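Local structure of DNA-dependent metalloprotease SPRTN (Homo sapiens, 6MDX) at residues Arg134-Arg139 against Tyr180-Glu185. The protein cleaves proteins covalently cross-linked to DNA as a DNA-dependent zinc metalloprotease, protecting genome integrity during DNA synthesis. Sequence-based numbering, arbitrary orientation. Where two conformers were deposited one is given.
Sequences RRHWWR and YIKIKE. With EDO (1,2-ethanediol), chain C.
Lys-184 lies alongside the indole of Trp-137, both side chains running the same way from a hydrogen-bonded antiparallel pair. Its CD sits over the ring face, 3.6 Å from the centroid of the six-membered ring and 11° off the normal, a CH-pi contact. Bends at chi3 (144°) and chi4 (-50°) then turn NZ back above the five-membered ring, 4.7 Å from its centroid, as a cation-pi contact, where it also reaches Arg-135 O in a weak hydrogen bond. The opposing face of the sheet carries a second lysine-on-indole CH-pi contact: Lys-182, extended beyond CG, passes CG over the Trp-138 pyrrole and donates a hydrogen bond from NZ to His-136 ND1 at 3.0 Å, near the imidazole plane. Arg-135 grips the terminal carboxylate of Glu-185 side-on, NE to O at 2.8 Å and NH1 to OXT at 2.9 Å, the latter a salt bridge; OXT exists because the construct ends here, and this bridge need not occur in the full-length protein.

The backbone register behind these contacts contains a classic beta bulge: Ile-183 and Lys-184 both face Trp-137; Ile-183 N donates to Trp-137 O at 2.8 Å, while Lys-184 N adds a weak bond to the same oxygen. The indole is fixed from its edge as well, NE1 meeting Arg-134 O in the ring plane at 3.2 Å. A leucine in place of Trp-137 would probably leave the Lys-184 chain without its flat support and Arg-134 O without this donor.

The two strands, 137-140 and 180-184, pair as a two-stranded antiparallel sheet in the Spartan-like zinc-binding domain. Helix 128-133 leads into it, and Tyr-180 meets zinc ligand His-172 on helix 169-175 and hydrogen-bonds a DNA cytosine. Arg-139 reaches across to Cys-52 O, tying this sheet to strand 50-54 of the protease domain.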
# COMPACT_ATOMS: atom_id res chain seq x y z
N ARG A 134 -10.86 -13.64 2.17
CA ARG A 134 -9.97 -13.61 1.03
C ARG A 134 -8.55 -13.28 1.51
O ARG A 134 -8.01 -12.18 1.24
CB ARG A 134 -10.47 -12.53 0.07
CG ARG A 134 -9.81 -12.55 -1.30
CD ARG A 134 -9.53 -11.12 -1.70
NE ARG A 134 -8.75 -10.51 -0.63
CZ ARG A 134 -8.68 -9.23 -0.35
NH1 ARG A 134 -9.05 -8.32 -1.25
NH2 ARG A 134 -8.18 -8.85 0.82
N ARG A 135 -7.97 -14.22 2.25
CA ARG A 135 -6.83 -14.00 3.10
C ARG A 135 -5.56 -14.71 2.63
O ARG A 135 -4.51 -14.55 3.26
CB ARG A 135 -7.19 -14.47 4.52
CG ARG A 135 -7.42 -15.97 4.64
CD ARG A 135 -7.71 -16.36 6.12
NE ARG A 135 -6.64 -15.92 7.00
CZ ARG A 135 -6.61 -14.76 7.67
NH1 ARG A 135 -5.47 -14.38 8.22
NH2 ARG A 135 -7.69 -14.00 7.75
N HIS A 136 -5.61 -15.49 1.53
CA HIS A 136 -4.41 -16.12 1.01
C HIS A 136 -3.86 -15.23 -0.12
O HIS A 136 -4.59 -14.99 -1.10
CB HIS A 136 -4.73 -17.52 0.49
CG HIS A 136 -5.28 -18.39 1.57
ND1 HIS A 136 -4.45 -19.09 2.38
CD2 HIS A 136 -6.54 -18.63 1.96
CE1 HIS A 136 -5.18 -19.75 3.27
NE2 HIS A 136 -6.45 -19.46 3.07
N TRP A 137 -2.67 -14.69 0.11
CA TRP A 137 -2.11 -13.62 -0.78
C TRP A 137 -0.79 -14.07 -1.33
O TRP A 137 0.07 -14.61 -0.65
CB TRP A 137 -1.84 -12.30 -0.07
CG TRP A 137 -3.01 -11.60 0.52
CD1 TRP A 137 -4.31 -11.99 0.65
CD2 TRP A 137 -2.95 -10.26 1.02
NE1 TRP A 137 -5.05 -11.01 1.26
CE2 TRP A 137 -4.24 -9.92 1.46
CE3 TRP A 137 -1.92 -9.32 1.08
CZ2 TRP A 137 -4.54 -8.67 1.99
CZ3 TRP A 137 -2.22 -8.08 1.62
CH2 TRP A 137 -3.50 -7.77 2.06
N TRP A 138 -0.62 -13.84 -2.65
CA TRP A 138 0.65 -13.98 -3.30
C TRP A 138 0.96 -12.68 -4.03
O TRP A 138 0.04 -11.98 -4.42
CB TRP A 138 0.63 -15.09 -4.37
CG TRP A 138 0.38 -16.47 -3.85
CD1 TRP A 138 1.34 -17.42 -3.65
CD2 TRP A 138 -0.87 -17.04 -3.40
NE1 TRP A 138 0.76 -18.56 -3.15
CE2 TRP A 138 -0.57 -18.37 -3.00
CE3 TRP A 138 -2.19 -16.61 -3.35
CZ2 TRP A 138 -1.57 -19.22 -2.51
CZ3 TRP A 138 -3.18 -17.48 -2.93
CH2 TRP A 138 -2.85 -18.77 -2.50
N ARG A 139 2.25 -12.40 -4.22
CA ARG A 139 2.66 -11.32 -5.14
C ARG A 139 3.70 -11.88 -6.11
O ARG A 139 4.64 -12.59 -5.75
CB ARG A 139 3.11 -10.04 -4.40
CG ARG A 139 3.19 -8.84 -5.36
CD ARG A 139 3.67 -7.54 -4.77
NE ARG A 139 3.33 -6.44 -5.63
CZ ARG A 139 3.71 -5.19 -5.45
NH1 ARG A 139 4.48 -4.87 -4.42
NH2 ARG A 139 3.30 -4.25 -6.28
N TYR A 180 5.22 -16.23 -8.33
CA TYR A 180 4.34 -15.81 -7.25
C TYR A 180 4.95 -16.31 -5.93
O TYR A 180 5.33 -17.48 -5.81
CB TYR A 180 2.93 -16.33 -7.45
CG TYR A 180 2.27 -15.66 -8.61
CD1 TYR A 180 1.80 -14.36 -8.51
CD2 TYR A 180 2.24 -16.27 -9.86
CE1 TYR A 180 1.26 -13.71 -9.60
CE2 TYR A 180 1.69 -15.63 -10.95
CZ TYR A 180 1.21 -14.35 -10.83
OH TYR A 180 0.68 -13.74 -11.92
N ILE A 181 5.07 -15.37 -5.00
CA ILE A 181 5.57 -15.63 -3.64
C ILE A 181 4.39 -15.47 -2.67
O ILE A 181 3.68 -14.47 -2.69
CB ILE A 181 6.67 -14.63 -3.30
CG1 ILE A 181 7.80 -14.60 -4.34
CG2 ILE A 181 7.20 -14.89 -1.91
CD1 ILE A 181 8.43 -15.92 -4.55
N LYS A 182 4.18 -16.47 -1.79
CA LYS A 182 3.11 -16.38 -0.84
C LYS A 182 3.49 -15.39 0.28
O LYS A 182 4.59 -15.48 0.89
CB LYS A 182 2.68 -17.74 -0.25
CG LYS A 182 1.25 -17.61 0.27
CD LYS A 182 0.49 -18.83 0.66
CE LYS A 182 -0.92 -18.44 1.05
NZ LYS A 182 -1.57 -19.54 1.81
N ILE A 183 2.61 -14.42 0.54
CA ILE A 183 2.91 -13.40 1.52
C ILE A 183 1.89 -13.31 2.65
O ILE A 183 2.18 -12.65 3.61
CB ILE A 183 3.11 -12.06 0.81
CG1 ILE A 183 1.89 -11.67 -0.02
CG2 ILE A 183 4.34 -12.14 -0.08
CD1 ILE A 183 1.96 -10.24 -0.50
N LYS A 184 0.71 -13.94 2.54
CA LYS A 184 -0.25 -13.89 3.61
C LYS A 184 -1.05 -15.19 3.59
O LYS A 184 -1.28 -15.73 2.55
CB LYS A 184 -1.16 -12.68 3.45
CG LYS A 184 -1.74 -12.14 4.76
CD LYS A 184 -2.55 -10.86 4.60
CE LYS A 184 -3.74 -10.80 5.53
NZ LYS A 184 -4.55 -12.04 5.47
N GLU A 185 -1.48 -15.67 4.78
CA GLU A 185 -2.43 -16.80 4.89
C GLU A 185 -3.34 -16.53 6.11
O GLU A 185 -4.32 -17.27 6.37
CB GLU A 185 -1.66 -18.12 5.02
CG GLU A 185 -0.94 -18.22 6.35
CD GLU A 185 -0.04 -19.41 6.59
OE1 GLU A 185 0.62 -19.40 7.65
OE2 GLU A 185 0.01 -20.32 5.74
OXT GLU A 185 -3.17 -15.56 6.86
C1 EDO C . 4.29 -7.47 -1.15
O1 EDO C . 3.12 -7.01 -0.46
C2 EDO C . 5.05 -6.19 -1.39
O2 EDO C . 6.07 -6.31 -2.34